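Coronin (Toxoplasma gondii, PDB 4OZU) probably binds actin filaments and contributes to parasite invasion and egress, this chain being the WD40 domain of the longer protein. Local coordinates at residues W20-D26 with L63-N69; V199-A203 with W379-N384. All coordinates share one frame; numbering follows the deposited sequence.

Contact 1: W20-D26 with L63-N69; sequences WKQQYSD and LADIGRN
Y24 and I66 meet side chain against ring at the rim of a WD40 beta-propeller blade, where the short strand 67-68 runs parallel to the end of strand 16-25. The two side chains cross at about a right angle. CG1 of I66 sits over the middle of the Y24 ring, 3.9 Å from its centroid and 5° off the normal, a CH-pi contact. With CG1 anti to the backbone N (chi1 -167°) and the chain extended beyond it, CD1 of I66 reaches past the tyrosine to CE3 of W20, 3.6 Å away. CG2 branches the other way and packs against the amide end of Q22. W20 itself is tied by NE1 to S348 on the neighbouring strand 343-350, whose P346 also touches W20, Y24 and I66.

The backbones are laced loosely. The amide N of S25 donates to O of G67 (3.1 Å), and two weak bonds flank it, G67 N to Q23 O and N69 N to S25 O. G67 has a positive phi, and D65, two residues before it, is the centre of an inverse gamma turn. The turn at D65 carries the chain from L63, whose O lies at the edge of the Y24 ring, to I66, over its face. At that edge the Y24 hydroxyl donates to a lone pair of L63 O, in the carbonyl plane, with OH and O 2.5 Å apart.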
# COMPACT_ATOMS: atom_id res chain seq x y z
N TRP A 20 -18.96 2.07 8.21
CA TRP A 20 -19.98 1.03 8.26
C TRP A 20 -20.56 0.87 9.66
O TRP A 20 -19.86 1.05 10.65
CB TRP A 20 -19.41 -0.32 7.82
CG TRP A 20 -19.06 -0.41 6.37
CD1 TRP A 20 -18.72 0.61 5.53
CD2 TRP A 20 -19.00 -1.61 5.59
NE1 TRP A 20 -18.44 0.11 4.28
CE2 TRP A 20 -18.61 -1.25 4.29
CE3 TRP A 20 -19.24 -2.96 5.88
CZ2 TRP A 20 -18.46 -2.18 3.27
CZ3 TRP A 20 -19.08 -3.89 4.86
CH2 TRP A 20 -18.70 -3.49 3.57
N LYS A 21 -21.82 0.50 9.75
CA LYS A 21 -22.39 0.13 11.04
C LYS A 21 -21.78 -1.21 11.47
O LYS A 21 -21.50 -1.43 12.64
CB LYS A 21 -23.91 0.05 10.97
CG LYS A 21 -24.58 1.42 10.80
CD LYS A 21 -24.44 2.28 12.05
CE LYS A 21 -24.75 3.75 11.78
NZ LYS A 21 -23.74 4.38 10.88
N GLN A 22 -21.58 -2.09 10.50
CA GLN A 22 -20.98 -3.39 10.75
C GLN A 22 -19.47 -3.26 10.97
O GLN A 22 -18.84 -2.33 10.47
CB GLN A 22 -21.24 -4.35 9.60
CG GLN A 22 -22.70 -4.76 9.45
CD GLN A 22 -22.94 -5.60 8.21
OE1 GLN A 22 -23.00 -6.83 8.29
NE2 GLN A 22 -23.08 -4.95 7.06
N GLN A 23 -18.91 -4.20 11.73
CA GLN A 23 -17.48 -4.23 12.02
C GLN A 23 -16.99 -5.67 12.05
O GLN A 23 -17.77 -6.60 12.27
CB GLN A 23 -17.19 -3.58 13.37
CG GLN A 23 -17.68 -2.15 13.52
CD GLN A 23 -17.55 -1.65 14.95
OE1 GLN A 23 -17.66 -2.41 15.91
NE2 GLN A 23 -17.30 -0.35 15.10
N TYR A 24 -15.68 -5.85 11.83
CA TYR A 24 -15.02 -7.08 12.21
C TYR A 24 -14.63 -6.89 13.67
O TYR A 24 -13.78 -6.05 13.97
CB TYR A 24 -13.79 -7.37 11.33
CG TYR A 24 -14.06 -7.24 9.84
CD1 TYR A 24 -14.01 -6.00 9.21
CD2 TYR A 24 -14.35 -8.36 9.07
CE1 TYR A 24 -14.25 -5.88 7.85
CE2 TYR A 24 -14.60 -8.25 7.71
CZ TYR A 24 -14.54 -7.01 7.11
OH TYR A 24 -14.79 -6.91 5.77
N SER A 25 -15.26 -7.63 14.57
CA SER A 25 -15.07 -7.38 16.00
C SER A 25 -14.67 -8.63 16.78
O SER A 25 -14.65 -9.74 16.24
CB SER A 25 -16.35 -6.78 16.60
OG SER A 25 -17.43 -7.69 16.54
N ASP A 26 -14.35 -8.43 18.06
CA ASP A 26 -13.85 -9.48 18.94
C ASP A 26 -12.57 -10.10 18.39
O ASP A 26 -12.31 -11.30 18.53
CB ASP A 26 -14.92 -10.54 19.17
CG ASP A 26 -15.83 -10.18 20.34
OD1 ASP A 26 -15.31 -9.96 21.45
OD2 ASP A 26 -17.06 -10.10 20.14
N LEU A 63 -12.88 -11.07 3.79
CA LEU A 63 -13.46 -9.74 3.65
C LEU A 63 -14.98 -9.77 3.77
O LEU A 63 -15.59 -8.88 4.37
CB LEU A 63 -13.04 -9.14 2.30
CG LEU A 63 -13.42 -7.70 1.97
CD1 LEU A 63 -12.77 -6.74 2.93
CD2 LEU A 63 -13.01 -7.38 0.54
N ALA A 64 -15.60 -10.81 3.22
CA ALA A 64 -17.05 -10.91 3.18
C ALA A 64 -17.66 -11.27 4.54
O ALA A 64 -18.83 -10.97 4.80
CB ALA A 64 -17.47 -11.93 2.14
N ASP A 65 -16.88 -11.93 5.39
CA ASP A 65 -17.41 -12.45 6.65
C ASP A 65 -17.29 -11.42 7.77
O ASP A 65 -16.55 -11.61 8.74
CB ASP A 65 -16.69 -13.74 7.03
CG ASP A 65 -17.00 -14.89 6.08
OD1 ASP A 65 -18.06 -14.84 5.42
OD2 ASP A 65 -16.19 -15.83 6.00
N ILE A 66 -18.03 -10.33 7.63
CA ILE A 66 -18.01 -9.26 8.61
C ILE A 66 -18.86 -9.66 9.81
O ILE A 66 -19.77 -10.49 9.69
CB ILE A 66 -18.50 -7.93 7.99
CG1 ILE A 66 -18.17 -6.75 8.92
CG2 ILE A 66 -20.00 -8.00 7.68
CD1 ILE A 66 -18.04 -5.42 8.19
N GLY A 67 -18.56 -9.07 10.96
CA GLY A 67 -19.32 -9.33 12.17
C GLY A 67 -18.46 -9.76 13.34
O GLY A 67 -17.23 -9.62 13.32
N ARG A 68 -19.12 -10.29 14.36
CA ARG A 68 -18.47 -10.67 15.61
C ARG A 68 -17.73 -12.00 15.49
O ARG A 68 -18.19 -12.91 14.79
CB ARG A 68 -19.51 -10.74 16.74
CG ARG A 68 -19.00 -11.38 18.03
CD ARG A 68 -19.71 -10.85 19.27
NE ARG A 68 -21.12 -11.23 19.33
CZ ARG A 68 -21.94 -10.89 20.32
NH1 ARG A 68 -21.51 -10.17 21.34
NH2 ARG A 68 -23.21 -11.28 20.29
N ASN A 69 -16.60 -12.08 16.19
CA ASN A 69 -15.77 -13.29 16.27
C ASN A 69 -15.72 -14.09 14.97
O ASN A 69 -16.10 -15.26 14.94
CB ASN A 69 -16.25 -14.18 17.42
CG ASN A 69 -15.22 -15.22 17.82
OD1 ASN A 69 -14.04 -15.10 17.49
ND2 ASN A 69 -15.66 -16.24 18.54

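Contact 2: V199-A203 with W379-N384; sequences VDPRA and WFKGEN
NH1 of R202 is gripped by two backbone carbonyls, donating to O of W379 at 2.8 Å and to O of E383 at 3.0 Å. NH2 of the same guanidinium donates to OD1 of N384 at 2.9 Å, along a lone pair of the amide oxygen. All three acceptors lie in or near the guanidinium plane, whereas the N384 amide stands almost perpendicular to it.

One face of the guanidinium lies flat on the indole of W379, the planes 8° apart and the centres 3.8 Å apart. This is a cation-pi stack in which CZ rests over the five-membered ring. CD makes a CH-pi contact 3.7 Å from the centroid of the six-membered ring, and from there the bend at chi3 (-64°) turns NE and the guanidinium over the five-membered ring. P201 meets the rim of the six-membered ring from the side, CG to CH2. The indole is packed further by V142, I145 and F166, parts of the adjoining propeller blade.

R202 follows strand 195-200, in a turn where OD1 of D200 accepts from the amide N of A203, an Asx motif. Its partner segment is the end of helix 376-380, which finishes in a Schellman motif at G382. O of W379 takes G382 N on one face of its plane and R202 NH1 on the other. The cation therefore joins the turn after strand 195-200 to one carbonyl of the last helical turn, already bonded to G382 N, and one of the loop beyond; their partial negative charge probably helps stabilise it.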
# COMPACT_ATOMS: atom_id res chain seq x y z
N VAL A 199 15.12 4.18 -7.82
CA VAL A 199 15.96 3.01 -8.07
C VAL A 199 15.49 2.24 -9.29
O VAL A 199 14.30 1.94 -9.41
CB VAL A 199 15.97 2.05 -6.87
CG1 VAL A 199 16.88 0.86 -7.14
CG2 VAL A 199 16.39 2.78 -5.61
N ASP A 200 16.44 1.93 -10.18
CA ASP A 200 16.19 1.06 -11.33
C ASP A 200 16.77 -0.33 -11.03
O ASP A 200 17.99 -0.52 -11.08
CB ASP A 200 16.82 1.65 -12.59
CG ASP A 200 16.50 0.85 -13.85
OD1 ASP A 200 16.34 -0.39 -13.78
OD2 ASP A 200 16.42 1.47 -14.94
N PRO A 201 15.91 -1.30 -10.70
CA PRO A 201 16.45 -2.61 -10.30
C PRO A 201 17.11 -3.39 -11.43
O PRO A 201 18.07 -4.11 -11.18
CB PRO A 201 15.22 -3.35 -9.79
CG PRO A 201 14.05 -2.68 -10.45
CD PRO A 201 14.44 -1.24 -10.57
N ARG A 202 16.60 -3.26 -12.65
CA ARG A 202 17.19 -4.00 -13.77
C ARG A 202 18.57 -3.45 -14.13
O ARG A 202 19.39 -4.16 -14.72
CB ARG A 202 16.25 -3.96 -14.97
CG ARG A 202 15.04 -4.87 -14.79
CD ARG A 202 14.05 -4.76 -15.91
NE ARG A 202 13.46 -3.43 -15.98
CZ ARG A 202 12.52 -3.08 -16.84
NH1 ARG A 202 12.06 -3.96 -17.72
NH2 ARG A 202 12.05 -1.85 -16.83
N ALA A 203 18.83 -2.20 -13.77
CA ALA A 203 20.15 -1.59 -13.97
C ALA A 203 20.96 -1.64 -12.68
O ALA A 203 22.16 -1.36 -12.68
CB ALA A 203 20.00 -0.16 -14.44
N TRP A 379 10.26 -9.10 -18.56
CA TRP A 379 10.68 -7.88 -17.88
C TRP A 379 12.20 -7.73 -17.90
O TRP A 379 12.73 -6.65 -18.15
CB TRP A 379 10.15 -7.89 -16.46
CG TRP A 379 10.31 -6.64 -15.67
CD1 TRP A 379 9.72 -5.43 -15.91
CD2 TRP A 379 11.07 -6.49 -14.47
NE1 TRP A 379 10.07 -4.53 -14.93
CE2 TRP A 379 10.91 -5.16 -14.04
CE3 TRP A 379 11.89 -7.34 -13.72
CZ2 TRP A 379 11.52 -4.66 -12.89
CZ3 TRP A 379 12.50 -6.85 -12.59
CH2 TRP A 379 12.32 -5.52 -12.19
N PHE A 380 12.91 -8.83 -17.67
CA PHE A 380 14.37 -8.79 -17.66
C PHE A 380 14.94 -8.55 -19.06
O PHE A 380 16.09 -8.14 -19.20
CB PHE A 380 14.95 -10.07 -17.07
CG PHE A 380 14.87 -10.12 -15.57
CD1 PHE A 380 15.48 -9.15 -14.80
CD2 PHE A 380 14.18 -11.14 -14.93
CE1 PHE A 380 15.42 -9.18 -13.42
CE2 PHE A 380 14.11 -11.18 -13.55
CZ PHE A 380 14.73 -10.21 -12.79
N LYS A 381 14.14 -8.80 -20.08
CA LYS A 381 14.55 -8.51 -21.45
C LYS A 381 14.40 -7.02 -21.75
O LYS A 381 14.77 -6.56 -22.83
CB LYS A 381 13.76 -9.36 -22.45
CG LYS A 381 14.22 -10.81 -22.51
CD LYS A 381 13.39 -11.65 -23.48
CE LYS A 381 14.01 -13.03 -23.69
NZ LYS A 381 14.16 -13.80 -22.43
N GLY A 382 13.84 -6.27 -20.80
CA GLY A 382 13.72 -4.82 -20.93
C GLY A 382 12.34 -4.33 -21.36
O GLY A 382 12.17 -3.16 -21.69
N GLU A 383 11.36 -5.23 -21.34
CA GLU A 383 10.01 -4.86 -21.73
C GLU A 383 9.36 -3.99 -20.67
O GLU A 383 9.65 -4.12 -19.47
CB GLU A 383 9.15 -6.10 -21.96
CG GLU A 383 9.58 -6.93 -23.16
CD GLU A 383 8.73 -8.17 -23.35
OE1 GLU A 383 7.49 -8.07 -23.22
OE2 GLU A 383 9.31 -9.25 -23.62
N ASN A 384 8.48 -3.09 -21.12
CA ASN A 384 7.65 -2.29 -20.24
C ASN A 384 6.22 -2.26 -20.75
O ASN A 384 5.74 -1.23 -21.23
CB ASN A 384 8.18 -0.87 -20.10
CG ASN A 384 9.54 -0.82 -19.45
OD1 ASN A 384 9.70 -1.11 -18.27
ND2 ASN A 384 10.55 -0.45 -20.23

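In the fold
Contacts 1 and 2 lie on opposite sides of the centre of the propeller, with about 42 Å between their centres and about 28 Å between their nearest atoms, so neither touches the other. They follow in series along the chain, the first closing before the second opens. Strand 16-25 lies beside 343-350, joining N-terminal and late chain in one blade, as in the usual closure of a WD40 propeller; contact 1 adds 67-68 as an outer parallel strand. In contact 2, 379-384, beyond that blade's last strand, reaches across to the turn after strand 195-200, remote in sequence. Contact 1 relies on strand pairing and apolar packing, contact 2 on one arginine.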